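Local atomic coordinates of cytochrome (Paracoccus pantotrophus, PDB entry 2XTS), a protein that carries a covalently bound heme c and probably passes electrons as the cytochrome subunit of the sulfane dehydrogenase SoxCD. Residues A40-A43 with D44-S48; S81-Y85 with L86-Y90; Q103-V107 with D108-A112; D149-Q153 with T154-L158. All coordinates share one frame; numbering follows the deposited sequence.

Interaction 1. Residues A40-A43 with D44-S48. With HEC (heme c), chain U.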
loop_
_atom_site.group_PDB
_atom_site.type_symbol
_atom_site.label_atom_id
_atom_site.label_comp_id
_atom_site.label_asym_id
_atom_site.label_seq_id
_atom_site.Cartn_x
_atom_site.Cartn_y
_atom_site.Cartn_z
ATOM N N ALA D 40 47.032 21.118 6.597
ATOM C CA ALA D 40 46.885 20.889 8.031
ATOM C C ALA D 40 45.453 20.529 8.409
ATOM O O ALA D 40 45.217 19.586 9.160
ATOM C CB ALA D 40 47.383 22.111 8.833
ATOM N N LEU D 41 44.490 21.271 7.874
ATOM C CA LEU D 41 43.082 20.937 8.100
ATOM C C LEU D 41 42.721 19.563 7.542
ATOM O O LEU D 41 41.976 18.808 8.167
ATOM C CB LEU D 41 42.180 21.981 7.462
ATOM C CG LEU D 41 42.114 23.343 8.173
ATOM C CD1 LEU D 41 41.538 24.410 7.256
ATOM C CD2 LEU D 41 41.298 23.237 9.473
ATOM N N PHE D 42 43.290 19.225 6.389
ATOM C CA PHE D 42 43.005 17.961 5.733
ATOM C C PHE D 42 43.560 16.820 6.593
ATOM O O PHE D 42 42.907 15.793 6.828
ATOM C CB PHE D 42 43.598 17.922 4.316
ATOM C CG PHE D 42 42.911 16.963 3.403
ATOM C CD1 PHE D 42 41.766 17.376 2.745
ATOM C CD2 PHE D 42 43.375 15.669 3.201
ATOM C CE1 PHE D 42 41.094 16.530 1.890
ATOM C CE2 PHE D 42 42.704 14.808 2.334
ATOM C CZ PHE D 42 41.576 15.239 1.692
ATOM N N ALA D 43 44.784 17.007 7.089
ATOM C CA ALA D 43 45.384 16.034 7.992
ATOM C C ALA D 43 44.498 15.755 9.207
ATOM O O ALA D 43 44.332 14.599 9.626
ATOM C CB ALA D 43 46.774 16.523 8.444
ATOM N N ASP D 44 43.915 16.801 9.791
ATOM C CA ASP D 44 43.151 16.657 11.014
ATOM C C ASP D 44 41.745 16.112 10.789
ATOM O O ASP D 44 41.189 15.458 11.657
ATOM C CB ASP D 44 43.035 18.005 11.754
ATOM C CG ASP D 44 44.345 18.474 12.364
ATOM O OD1 ASP D 44 45.249 17.658 12.615
ATOM O OD2 ASP D 44 44.455 19.696 12.588
ATOM N N ASN D 45 41.154 16.412 9.628
ATOM C CA ASN D 45 39.724 16.188 9.410
ATOM C C ASN D 45 39.317 15.294 8.255
ATOM O O ASN D 45 38.158 14.912 8.183
ATOM C CB ASN D 45 39.033 17.526 9.192
ATOM C CG ASN D 45 39.190 18.431 10.357
ATOM O OD1 ASN D 45 38.553 18.238 11.387
ATOM N ND2 ASN D 45 40.021 19.440 10.213
ATOM N N CYS D 46 40.251 14.960 7.368
ATOM C CA CYS D 46 39.891 14.334 6.087
ATOM C C CYS D 46 40.786 13.174 5.673
ATOM O O CYS D 46 40.318 12.245 5.023
ATOM C CB CYS D 46 39.994 15.375 4.964
ATOM S SG CYS D 46 39.318 17.036 5.355
ATOM N N ALA D 47 42.071 13.237 6.016
ATOM C CA ALA D 47 43.069 12.290 5.532
ATOM C C ALA D 47 42.812 10.868 6.014
ATOM O O ALA D 47 43.218 9.909 5.346
ATOM C CB ALA D 47 44.466 12.712 5.955
ATOM N N SER D 48 42.129 10.742 7.154
ATOM C CA SER D 48 41.791 9.429 7.701
ATOM C C SER D 48 40.984 8.574 6.733
ATOM O O SER D 48 40.979 7.350 6.857
ATOM C CB SER D 48 41.049 9.584 9.030
ATOM O OG SER D 48 39.820 10.271 8.846
HETATM FE FE HEC U . 34.831 12.994 2.240
HETATM C CHA HEC U . 32.980 12.253 -0.510
HETATM C CHB HEC U . 35.944 15.809 0.750
HETATM C CHC HEC U . 36.348 13.878 5.113
HETATM C CHD HEC U . 34.230 9.928 3.486
HETATM N NA HEC U . 34.524 13.852 0.478
HETATM C C1A HEC U . 33.777 13.355 -0.570
HETATM C C2A HEC U . 33.921 14.225 -1.735
HETATM C C3A HEC U . 34.754 15.221 -1.389
HETATM C C4A HEC U . 35.129 14.994 0.005
HETATM C CMA HEC U . 35.206 16.417 -2.243
HETATM C CAA HEC U . 33.232 13.987 -3.101
HETATM C CBA HEC U . 34.029 13.012 -3.971
HETATM C CGA HEC U . 33.456 12.802 -5.337
HETATM O O1A HEC U . 32.247 12.899 -5.495
HETATM O O2A HEC U . 34.295 12.530 -6.230
HETATM N NB HEC U . 35.891 14.561 2.819
HETATM C C1B HEC U . 36.234 15.651 2.076
HETATM C C2B HEC U . 36.843 16.626 2.965
HETATM C C3B HEC U . 36.962 16.087 4.162
HETATM C C4B HEC U . 36.351 14.794 4.111
HETATM C CMB HEC U . 37.443 17.950 2.416
HETATM C CAB HEC U . 37.535 16.740 5.426
HETATM C CBB HEC U . 36.834 18.097 5.687
HETATM N NC HEC U . 35.222 12.085 3.981
HETATM C C1C HEC U . 35.900 12.598 5.061
HETATM C C2C HEC U . 35.995 11.603 6.087
HETATM C C3C HEC U . 35.444 10.496 5.594
HETATM C C4C HEC U . 34.951 10.782 4.268
HETATM C CMC HEC U . 36.730 11.788 7.438
HETATM C CAC HEC U . 35.348 9.105 6.212
HETATM C CBC HEC U . 34.837 8.868 7.598
HETATM N ND HEC U . 33.784 11.411 1.627
HETATM C C1D HEC U . 33.576 10.248 2.333
HETATM C C2D HEC U . 32.635 9.397 1.688
HETATM C C3D HEC U . 32.247 10.125 0.485
HETATM C C4D HEC U . 33.008 11.321 0.483
HETATM C CMD HEC U . 32.066 8.051 2.107
HETATM C CAD HEC U . 31.223 9.660 -0.537
HETATM C CBD HEC U . 29.842 10.176 -0.128
HETATM C CGD HEC U . 28.758 9.768 -1.070
HETATM O O1D HEC U . 29.052 9.266 -2.175
HETATM O O2D HEC U . 27.585 10.084 -0.765
HETATM O O HOH W 1 47.240 19.106 11.185
HETATM O O HOH W 2 42.230 12.767 9.310
#

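Interaction 2. Residues S81-Y85 with L86-Y90. With HEC (heme c), chain U.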
loop_
_atom_site.group_PDB
_atom_site.type_symbol
_atom_site.label_atom_id
_atom_site.label_comp_id
_atom_site.label_asym_id
_atom_site.label_seq_id
_atom_site.Cartn_x
_atom_site.Cartn_y
_atom_site.Cartn_z
ATOM N N SER D 81 40.245 15.260 -12.568
ATOM C CA SER D 81 40.084 14.592 -13.858
ATOM C C SER D 81 38.720 14.776 -14.480
ATOM O O SER D 81 38.564 14.590 -15.669
ATOM C CB SER D 81 40.365 13.095 -13.743
ATOM O OG SER D 81 39.297 12.416 -13.125
ATOM N N TYR D 82 37.728 15.107 -13.660
ATOM C CA TYR D 82 36.319 15.016 -14.063
ATOM C C TYR D 82 35.409 16.185 -13.694
ATOM O O TYR D 82 34.495 16.495 -14.457
ATOM C CB TYR D 82 35.712 13.720 -13.549
ATOM C CG TYR D 82 34.339 13.376 -14.073
ATOM C CD1 TYR D 82 34.149 13.069 -15.405
ATOM C CD2 TYR D 82 33.247 13.279 -13.229
ATOM C CE1 TYR D 82 32.882 12.734 -15.890
ATOM C CE2 TYR D 82 32.006 12.927 -13.696
ATOM C CZ TYR D 82 31.818 12.660 -15.033
ATOM O OH TYR D 82 30.595 12.265 -15.536
ATOM N N TRP D 83 35.575 16.772 -12.517
ATOM C CA TRP D 83 34.580 17.781 -12.121
ATOM C C TRP D 83 34.681 19.025 -12.989
ATOM O O TRP D 83 35.777 19.451 -13.351
ATOM C CB TRP D 83 34.723 18.199 -10.658
ATOM C CG TRP D 83 34.382 17.137 -9.641
ATOM C CD1 TRP D 83 34.482 15.766 -9.757
ATOM C CD2 TRP D 83 33.909 17.391 -8.321
ATOM N NE1 TRP D 83 34.101 15.177 -8.582
ATOM C CE2 TRP D 83 33.778 16.150 -7.674
ATOM C CE3 TRP D 83 33.621 18.556 -7.614
ATOM C CZ2 TRP D 83 33.305 16.040 -6.376
ATOM C CZ3 TRP D 83 33.180 18.447 -6.315
ATOM C CH2 TRP D 83 33.030 17.197 -5.713
ATOM N N PRO D 84 33.546 19.653 -13.285
ATOM C CA PRO D 84 33.603 20.835 -14.140
ATOM C C PRO D 84 33.934 22.154 -13.425
ATOM O O PRO D 84 34.557 23.024 -14.042
ATOM C CB PRO D 84 32.205 20.872 -14.767
ATOM C CG PRO D 84 31.343 20.232 -13.721
ATOM C CD PRO D 84 32.170 19.158 -13.091
ATOM N N TYR D 85 33.477 22.316 -12.179
ATOM C CA TYR D 85 33.513 23.617 -11.487
ATOM C C TYR D 85 34.061 23.524 -10.073
ATOM O O TYR D 85 33.727 22.608 -9.312
ATOM C CB TYR D 85 32.086 24.205 -11.391
ATOM C CG TYR D 85 31.385 24.284 -12.729
ATOM C CD1 TYR D 85 31.914 25.068 -13.753
ATOM C CD2 TYR D 85 30.231 23.556 -13.000
ATOM C CE1 TYR D 85 31.322 25.098 -15.015
ATOM C CE2 TYR D 85 29.624 23.615 -14.238
ATOM C CZ TYR D 85 30.173 24.369 -15.234
ATOM O OH TYR D 85 29.562 24.407 -16.469
ATOM N N LEU D 86 34.822 24.537 -9.695
ATOM C CA LEU D 86 35.347 24.652 -8.345
ATOM C C LEU D 86 34.263 24.939 -7.338
ATOM O O LEU D 86 34.385 24.520 -6.190
ATOM C CB LEU D 86 36.436 25.730 -8.291
ATOM C CG LEU D 86 37.277 25.713 -7.024
ATOM C CD1 LEU D 86 38.038 24.421 -6.918
ATOM C CD2 LEU D 86 38.204 26.901 -6.976
ATOM N N SER D 87 33.219 25.647 -7.751
ATOM C CA SER D 87 32.126 25.953 -6.848
ATOM C C SER D 87 31.628 24.718 -6.118
ATOM O O SER D 87 31.352 24.759 -4.916
ATOM C CB SER D 87 30.977 26.587 -7.606
ATOM O OG SER D 87 30.591 25.798 -8.694
ATOM N N THR D 88 31.497 23.617 -6.846
ATOM C CA THR D 88 30.954 22.383 -6.292
ATOM C C THR D 88 31.837 21.858 -5.168
ATOM O O THR D 88 31.352 21.281 -4.198
ATOM C CB THR D 88 30.827 21.336 -7.386
ATOM O OG1 THR D 88 30.289 21.940 -8.571
ATOM C CG2 THR D 88 29.988 20.153 -6.941
ATOM N N VAL D 89 33.147 22.011 -5.328
ATOM C CA VAL D 89 34.089 21.533 -4.316
ATOM C C VAL D 89 33.859 22.269 -2.992
ATOM O O VAL D 89 33.674 21.675 -1.941
ATOM C CB VAL D 89 35.541 21.718 -4.747
ATOM C CG1 VAL D 89 36.498 21.153 -3.696
ATOM C CG2 VAL D 89 35.790 21.034 -6.111
ATOM N N TYR D 90 33.859 23.587 -3.071
ATOM C CA TYR D 90 33.639 24.389 -1.902
ATOM C C TYR D 90 32.329 24.021 -1.232
ATOM O O TYR D 90 32.244 23.793 -0.023
ATOM C CB TYR D 90 33.653 25.889 -2.302
ATOM C CG TYR D 90 33.551 26.771 -1.089
ATOM C CD1 TYR D 90 32.339 26.926 -0.426
ATOM C CD2 TYR D 90 34.671 27.430 -0.581
ATOM C CE1 TYR D 90 32.241 27.705 0.725
ATOM C CE2 TYR D 90 34.573 28.213 0.557
ATOM C CZ TYR D 90 33.366 28.329 1.212
ATOM O OH TYR D 90 33.269 29.114 2.331
HETATM FE FE HEC U . 34.831 12.994 2.240
HETATM C CHA HEC U . 32.980 12.253 -0.510
HETATM C CHB HEC U . 35.944 15.809 0.750
HETATM C CHC HEC U . 36.348 13.878 5.113
HETATM C CHD HEC U . 34.230 9.928 3.486
HETATM N NA HEC U . 34.524 13.852 0.478
HETATM C C1A HEC U . 33.777 13.355 -0.570
HETATM C C2A HEC U . 33.921 14.225 -1.735
HETATM C C3A HEC U . 34.754 15.221 -1.389
HETATM C C4A HEC U . 35.129 14.994 0.005
HETATM C CMA HEC U . 35.206 16.417 -2.243
HETATM C CAA HEC U . 33.232 13.987 -3.101
HETATM C CBA HEC U . 34.029 13.012 -3.971
HETATM C CGA HEC U . 33.456 12.802 -5.337
HETATM O O1A HEC U . 32.247 12.899 -5.495
HETATM O O2A HEC U . 34.295 12.530 -6.230
HETATM N NB HEC U . 35.891 14.561 2.819
HETATM C C1B HEC U . 36.234 15.651 2.076
HETATM C C2B HEC U . 36.843 16.626 2.965
HETATM C C3B HEC U . 36.962 16.087 4.162
HETATM C C4B HEC U . 36.351 14.794 4.111
HETATM C CMB HEC U . 37.443 17.950 2.416
HETATM C CAB HEC U . 37.535 16.740 5.426
HETATM C CBB HEC U . 36.834 18.097 5.687
HETATM N NC HEC U . 35.222 12.085 3.981
HETATM C C1C HEC U . 35.900 12.598 5.061
HETATM C C2C HEC U . 35.995 11.603 6.087
HETATM C C3C HEC U . 35.444 10.496 5.594
HETATM C C4C HEC U . 34.951 10.782 4.268
HETATM C CMC HEC U . 36.730 11.788 7.438
HETATM C CAC HEC U . 35.348 9.105 6.212
HETATM C CBC HEC U . 34.837 8.868 7.598
HETATM N ND HEC U . 33.784 11.411 1.627
HETATM C C1D HEC U . 33.576 10.248 2.333
HETATM C C2D HEC U . 32.635 9.397 1.688
HETATM C C3D HEC U . 32.247 10.125 0.485
HETATM C C4D HEC U . 33.008 11.321 0.483
HETATM C CMD HEC U . 32.066 8.051 2.107
HETATM C CAD HEC U . 31.223 9.660 -0.537
HETATM C CBD HEC U . 29.842 10.176 -0.128
HETATM C CGD HEC U . 28.758 9.768 -1.070
HETATM O O1D HEC U . 29.052 9.266 -2.175
HETATM O O2D HEC U . 27.585 10.084 -0.765
HETATM O O HOH W 3 32.040 20.658 -10.304
#

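Interaction 3. Residues Q103-V107 with D108-A112. With CA (calcium ion), chain X.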
loop_
_atom_site.group_PDB
_atom_site.type_symbol
_atom_site.label_atom_id
_atom_site.label_comp_id
_atom_site.label_asym_id
_atom_site.label_seq_id
_atom_site.Cartn_x
_atom_site.Cartn_y
_atom_site.Cartn_z
ATOM N N GLN D 103 29.377 20.025 8.414
ATOM C CA GLN D 103 29.102 21.423 8.769
ATOM C C GLN D 103 29.919 21.885 9.973
ATOM O O GLN D 103 29.443 22.691 10.774
ATOM C CB GLN D 103 27.616 21.714 9.007
ATOM C CG GLN D 103 26.742 21.328 7.832
ATOM C CD GLN D 103 25.378 21.946 7.935
ATOM O OE1 GLN D 103 24.359 21.284 8.209
ATOM N NE2 GLN D 103 25.340 23.223 7.729
ATOM N N THR D 104 31.138 21.372 10.087
ATOM C CA THR D 104 32.051 21.786 11.150
ATOM C C THR D 104 33.199 22.673 10.625
ATOM O O THR D 104 34.058 23.065 11.397
ATOM C CB THR D 104 32.609 20.548 11.869
ATOM O OG1 THR D 104 33.125 19.647 10.887
ATOM C CG2 THR D 104 31.537 19.876 12.718
ATOM N N LEU D 105 33.208 22.986 9.334
ATOM C CA LEU D 105 34.241 23.825 8.734
ATOM C C LEU D 105 33.782 25.265 8.604
ATOM O O LEU D 105 32.650 25.533 8.198
ATOM C CB LEU D 105 34.555 23.321 7.332
ATOM C CG LEU D 105 35.134 21.908 7.282
ATOM C CD1 LEU D 105 35.187 21.429 5.854
ATOM C CD2 LEU D 105 36.513 21.890 7.915
ATOM N N SER D 106 34.668 26.200 8.954
ATOM C CA SER D 106 34.411 27.600 8.706
ATOM C C SER D 106 34.555 27.939 7.230
ATOM O O SER D 106 35.056 27.143 6.431
ATOM C CB SER D 106 35.358 28.467 9.503
ATOM O OG SER D 106 36.669 28.365 8.987
ATOM N N VAL D 107 34.136 29.151 6.874
ATOM C CA VAL D 107 34.333 29.651 5.529
ATOM C C VAL D 107 35.823 29.639 5.158
ATOM O O VAL D 107 36.192 29.184 4.087
ATOM C CB VAL D 107 33.706 31.064 5.357
ATOM C CG1 VAL D 107 34.231 31.774 4.112
ATOM C CG2 VAL D 107 32.169 30.967 5.349
ATOM N N ASP D 108 36.677 30.164 6.033
ATOM C CA ASP D 108 38.107 30.187 5.768
ATOM C C ASP D 108 38.684 28.784 5.675
ATOM O O ASP D 108 39.513 28.505 4.809
ATOM C CB ASP D 108 38.847 30.980 6.839
ATOM C CG ASP D 108 38.700 32.491 6.682
ATOM O OD1 ASP D 108 38.188 32.973 5.646
ATOM O OD2 ASP D 108 39.158 33.186 7.615
ATOM N N ASP D 109 38.248 27.899 6.555
ATOM C CA ASP D 109 38.689 26.508 6.514
ATOM C C ASP D 109 38.375 25.880 5.153
ATOM O O ASP D 109 39.157 25.108 4.606
ATOM C CB ASP D 109 37.948 25.630 7.532
ATOM C CG ASP D 109 38.299 25.893 8.967
ATOM O OD1 ASP D 109 39.337 26.531 9.263
ATOM O OD2 ASP D 109 37.488 25.443 9.825
ATOM N N THR D 110 37.195 26.195 4.628
ATOM C CA THR D 110 36.749 25.605 3.365
ATOM C C THR D 110 37.544 26.148 2.194
ATOM O O THR D 110 37.935 25.421 1.296
ATOM C CB THR D 110 35.223 25.765 3.180
ATOM O OG1 THR D 110 34.537 25.255 4.335
ATOM C CG2 THR D 110 34.747 24.990 1.961
ATOM N N TYR D 111 37.838 27.434 2.210
ATOM C CA TYR D 111 38.752 27.973 1.192
ATOM C C TYR D 111 40.114 27.306 1.235
ATOM O O TYR D 111 40.686 26.971 0.205
ATOM C CB TYR D 111 38.937 29.490 1.310
ATOM C CG TYR D 111 37.799 30.323 0.754
ATOM C CD1 TYR D 111 37.453 30.270 -0.596
ATOM C CD2 TYR D 111 37.056 31.150 1.583
ATOM C CE1 TYR D 111 36.416 31.057 -1.094
ATOM C CE2 TYR D 111 36.017 31.917 1.102
ATOM C CZ TYR D 111 35.698 31.866 -0.232
ATOM O OH TYR D 111 34.657 32.630 -0.700
ATOM N N ALA D 112 40.656 27.149 2.443
ATOM C CA ALA D 112 41.967 26.498 2.605
ATOM C C ALA D 112 41.957 25.059 2.091
ATOM O O ALA D 112 42.858 24.640 1.363
ATOM C CB ALA D 112 42.414 26.537 4.049
HETATM CA CA CA X . 35.533 23.538 12.975
HETATM O O HOH W 4 37.269 23.042 11.212
HETATM O O HOH W 5 36.412 25.863 12.170
HETATM O O HOH W 6 34.185 22.560 14.669
#

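Interaction 4. Residues D149-Q153 with T154-L158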
loop_
_atom_site.group_PDB
_atom_site.type_symbol
_atom_site.label_atom_id
_atom_site.label_comp_id
_atom_site.label_asym_id
_atom_site.label_seq_id
_atom_site.Cartn_x
_atom_site.Cartn_y
_atom_site.Cartn_z
ATOM N N ASP D 149 21.563 16.414 -21.573
ATOM C CA ASP D 149 20.888 15.236 -22.116
ATOM C C ASP D 149 20.439 15.464 -23.544
ATOM O O ASP D 149 19.666 16.363 -23.809
ATOM C CB ASP D 149 19.647 14.965 -21.255
ATOM C CG ASP D 149 18.957 13.653 -21.531
ATOM O OD1 ASP D 149 19.386 12.846 -22.382
ATOM O OD2 ASP D 149 17.918 13.443 -20.857
ATOM N N ASP D 150 20.936 14.625 -24.441
ATOM C CA ASP D 150 20.581 14.672 -25.859
ATOM C C ASP D 150 19.979 13.358 -26.329
ATOM O O ASP D 150 20.024 13.046 -27.511
ATOM C CB ASP D 150 21.833 15.023 -26.699
ATOM C CG ASP D 150 22.885 13.930 -26.685
ATOM O OD1 ASP D 150 22.834 13.078 -25.774
ATOM O OD2 ASP D 150 23.796 13.969 -27.556
ATOM N N ARG D 151 19.420 12.562 -25.419
ATOM C CA ARG D 151 18.765 11.308 -25.832
ATOM C C ARG D 151 17.660 11.553 -26.851
ATOM O O ARG D 151 17.444 10.735 -27.742
ATOM C CB ARG D 151 18.208 10.545 -24.631
ATOM C CG ARG D 151 19.253 9.891 -23.797
ATOM C CD ARG D 151 18.651 9.261 -22.554
ATOM N NE ARG D 151 18.288 10.258 -21.540
ATOM C CZ ARG D 151 17.633 10.001 -20.413
ATOM N NH1 ARG D 151 17.221 8.774 -20.141
ATOM N NH2 ARG D 151 17.446 10.972 -19.526
ATOM N N ASP D 152 16.992 12.700 -26.750
ATOM C CA ASP D 152 15.956 13.052 -27.716
ATOM C C ASP D 152 16.463 13.138 -29.159
ATOM O O ASP D 152 15.678 12.991 -30.097
ATOM C CB ASP D 152 15.239 14.354 -27.313
ATOM C CG ASP D 152 16.134 15.586 -27.329
ATOM O OD1 ASP D 152 17.368 15.501 -27.464
ATOM O OD2 ASP D 152 15.572 16.692 -27.168
ATOM N N GLN D 153 17.756 13.388 -29.343
ATOM C CA GLN D 153 18.369 13.439 -30.673
ATOM C C GLN D 153 19.071 12.146 -31.048
ATOM O O GLN D 153 19.003 11.708 -32.198
ATOM C CB GLN D 153 19.379 14.583 -30.745
ATOM C CG GLN D 153 18.762 15.946 -30.538
ATOM C CD GLN D 153 19.701 17.077 -30.913
ATOM O OE1 GLN D 153 20.720 17.314 -30.251
ATOM N NE2 GLN D 153 19.357 17.790 -31.976
ATOM N N THR D 154 19.723 11.510 -30.076
ATOM C CA THR D 154 20.652 10.417 -30.312
ATOM C C THR D 154 20.111 9.013 -30.028
ATOM O O THR D 154 20.717 8.032 -30.460
ATOM C CB THR D 154 21.935 10.596 -29.499
ATOM O OG1 THR D 154 21.605 10.633 -28.114
ATOM C CG2 THR D 154 22.664 11.878 -29.896
ATOM N N GLU D 155 18.997 8.890 -29.291
ATOM C CA GLU D 155 18.443 7.591 -28.928
ATOM C C GLU D 155 16.963 7.463 -29.241
ATOM O O GLU D 155 16.532 6.454 -29.808
ATOM C CB GLU D 155 18.684 7.331 -27.434
ATOM C CG GLU D 155 20.165 7.231 -27.097
ATOM C CD GLU D 155 20.462 6.800 -25.667
ATOM O OE1 GLU D 155 19.550 6.282 -24.985
ATOM O OE2 GLU D 155 21.637 6.985 -25.260
ATOM N N TYR D 156 16.169 8.475 -28.909
ATOM C CA TYR D 156 14.725 8.314 -29.037
ATOM C C TYR D 156 14.302 8.052 -30.501
ATOM O O TYR D 156 13.492 7.172 -30.735
ATOM C CB TYR D 156 13.984 9.490 -28.414
ATOM C CG TYR D 156 14.144 9.659 -26.899
ATOM C CD1 TYR D 156 14.750 8.693 -26.109
ATOM C CD2 TYR D 156 13.647 10.790 -26.264
ATOM C CE1 TYR D 156 14.866 8.863 -24.716
ATOM C CE2 TYR D 156 13.777 10.973 -24.897
ATOM C CZ TYR D 156 14.373 9.994 -24.136
ATOM O OH TYR D 156 14.501 10.187 -22.782
ATOM N N PRO D 157 14.890 8.761 -31.487
ATOM C CA PRO D 157 14.444 8.425 -32.853
ATOM C C PRO D 157 14.754 6.980 -33.249
ATOM O O PRO D 157 13.893 6.277 -33.798
ATOM C CB PRO D 157 15.197 9.446 -33.708
ATOM C CG PRO D 157 15.457 10.614 -32.766
ATOM C CD PRO D 157 15.792 9.936 -31.463
ATOM N N LEU D 158 15.941 6.503 -32.910
ATOM C CA LEU D 158 16.326 5.140 -33.218
ATOM C C LEU D 158 15.463 4.102 -32.507
ATOM O O LEU D 158 15.041 3.105 -33.099
ATOM C CB LEU D 158 17.789 4.919 -32.849
ATOM C CG LEU D 158 18.406 3.578 -33.233
ATOM C CD1 LEU D 158 18.248 3.275 -34.731
ATOM C CD2 LEU D 158 19.879 3.564 -32.809
HETATM O O HOH W 7 15.736 12.718 -22.456
#

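Interaction 1. Residues A40-A43 with D44-S48
Cys46 packs against one face of the ring of Phe42, four residues back on the helix, and its side chain joins that ring to the heme. Its backbone N donates to Phe42 O. Its CB lies over the middle of the Phe42 ring, 3.4 Å from the ring centroid and 9° off the normal, a CH-pi contact. The next atom, SG, slides off centre: it stands obliquely to the same ring, 4.2 Å from the centroid. The tip ends in a thioether, with Cys46 SG bonded to heme CAB at 1.8 Å. On Phe42, CG is anti to the backbone N (chi1 -156°), which swings the ring forward along the helix to meet Cys46. Its CE1 also approaches heme CMB, and Phe116 meets the ring from elsewhere in the fold.

The helix 35-45 ends here, and two carbonyls are each gripped twice. Phe42 O takes Cys46 N and Ala47 N from opposite faces of its plane, both at 2.8 Å. Leu41 O takes Asn45 N and also Asn45 ND2, the latter at 2.9 Å, with the side chains of Leu41 and Asn45 side by side. Helix 35-45 corresponds to the first helix of the cytochrome c fold and runs into the CXXCH heme-binding motif, where His50 is an axial ligand. The covalent bond fixes the sulfur at the heme edge, while the aromatic face, packed on Cys46 CB, probably helps to keep the thioether in an apolar setting.

Interaction 2. Residues S81-Y85 with L86-Y90
Trp83 meets Thr88 and Val89 with the benzene half of its indole. Its CE3 lies 3.6 Å from Val89 CG2, and its CZ3 lies 3.7 Å from Thr88 CG2. Both methyls come in obliquely to the ring. With Thr88 OG1 beside the backbone N (chi1 -43°), the methyl turns to the indole and the hydroxyl to Tyr85. There a water takes a hydrogen bond from Tyr85 N and gives one to Thr88 OG1 at 2.8 Å. Glu238 O of the Sulfite dehydrogenase chain is a further partner of that hydroxyl.

This is the turn that leads into helix 86-96 of the cytochrome c domain, and Trp83 belongs to the heme pocket. The edge of its indole faces one heme propionate, with Trp83 CZ2 3.4 Å from heme CGA and the carboxylate carbon near the ring plane. Ser244 of the Sulfite dehydrogenase chain packs on Trp83 as well.

Tyr85 supplies the backbone at the turn. Its O accepts a weak hydrogen bond from Thr88 N at 3.5 Å. Its CB touches Ser87 OG, also at 3.5 Å, while the phenol ring leads away from the helix. Pro84 CB lies over one face of that ring, offset toward its rim.

Interaction 3. Residues Q103-V107 with D108-A112
Ser106 and Asp109 exchange hydrogen bonds in a capping box at the start of helix 107-120. Asp109 N donates to Ser106 OG at 2.9 Å, with an N-H...O angle of 162°. In return Ser106 N donates to Asp109 OD2 at 3.0 Å, reaching it from above the carboxylate plane. Asp109 CG lies beside its own backbone N (chi1 -70°), which turns the carboxylate back toward Ser106. Ser106 O is gripped by Thr110 N and Thr110 OG1 from opposite faces of its plane, the hydroxyl at 2.9 Å.

Asp109 OD2 also accepts from two waters that bind a calcium ion. Thr104 O binds that calcium directly, at 2.2 Å. With an alanine in place of Asp109, Ser106 N and the two calcium waters would probably lose their acceptor, and the water-mediated link from helix to calcium would be lost.

Packing flanks these bonds. Leu105 CB rests against Thr110 OG1, and Leu105 CD2 against Asp109 CB. On the helix, Val107 CG1 lies 3.5 Å from Tyr111 CE2, the two side chains pointing the same way. Leu105 also touches the heme. One carboxylate thus serves both the helix start and the second shell of the calcium, and its negative charge probably suits both the positive end of the helix dipole and the cation.

Interaction 4. Residues D149-Q153 with T154-L158
Arg151 O closes the short helix 151-154 by accepting from both Glu155 N and Tyr156 N, which reach it from opposite faces of its plane. The Tyr156 N bond is 2.8 Å long and nearly straight, at 170°. One residue earlier, Asp150 O takes Thr154 N nearly in line with its C=O and Thr154 OG1 from above the carbonyl plane, the hydroxyl at 2.9 Å.

The Tyr156 ring lies back over this backbone. Arg151 C sits over the centre of one face, and Arg151 CB makes a CH-pi contact 4.1 Å from the ring centroid. Farther out, Tyr156 OH stands over one face of the guanidinium, the two planes 52° apart.

An Asx turn leads into the helix: Asp149 OD1 accepts from Arg151 N. The arginine chain bends at chi3 (-75°) and grips the same carboxylate side-on. Its NE bonds Asp149 OD1 at 2.9 Å, and its NH2 forms a salt bridge to Asp149 OD2 at 2.8 Å. A leucine in its place would probably leave Asp149 without its charged mate, held by the Asx turn and a water, and Asp263 of the Sulfite dehydrogenase chain without its arginine.

Arg151 CG also packs on Glu155 CD at 3.8 Å. The charged ends serve the subunit interface. Arg151 NH1 pairs with Asp263 of the Sulfite dehydrogenase chain, Glu155 with Arg362 and Arg256 of that chain. A water bridges Asp149 OD2 and Tyr156 OH, and the hydroxyl also bonds Asp263 there.

Interactions 1, 2 and 3 belong to the cytochrome c domain. Interaction 4 lies far off, its centre about 44 Å from that of interaction 1, in a part of the chain that lies against the Sulfite dehydrogenase subunit. Interaction 2 is buried, and the others are partly buried. The first three all reach the heme: interaction 1 through a covalent sulfur, interaction 2 by an indole beside a propionate, interaction 3 through Leu105. Interaction 3 meets both others: Leu41 CD1 packs on Asp109 CA at 3.6 Å, and Tyr90 packs on Val107, Thr110 and Tyr111, joining helices 86-96 and 107-120. The Asp109 carboxylate of interaction 3 serves a calcium shell, whereas the charges of interaction 4 serve the partner subunit.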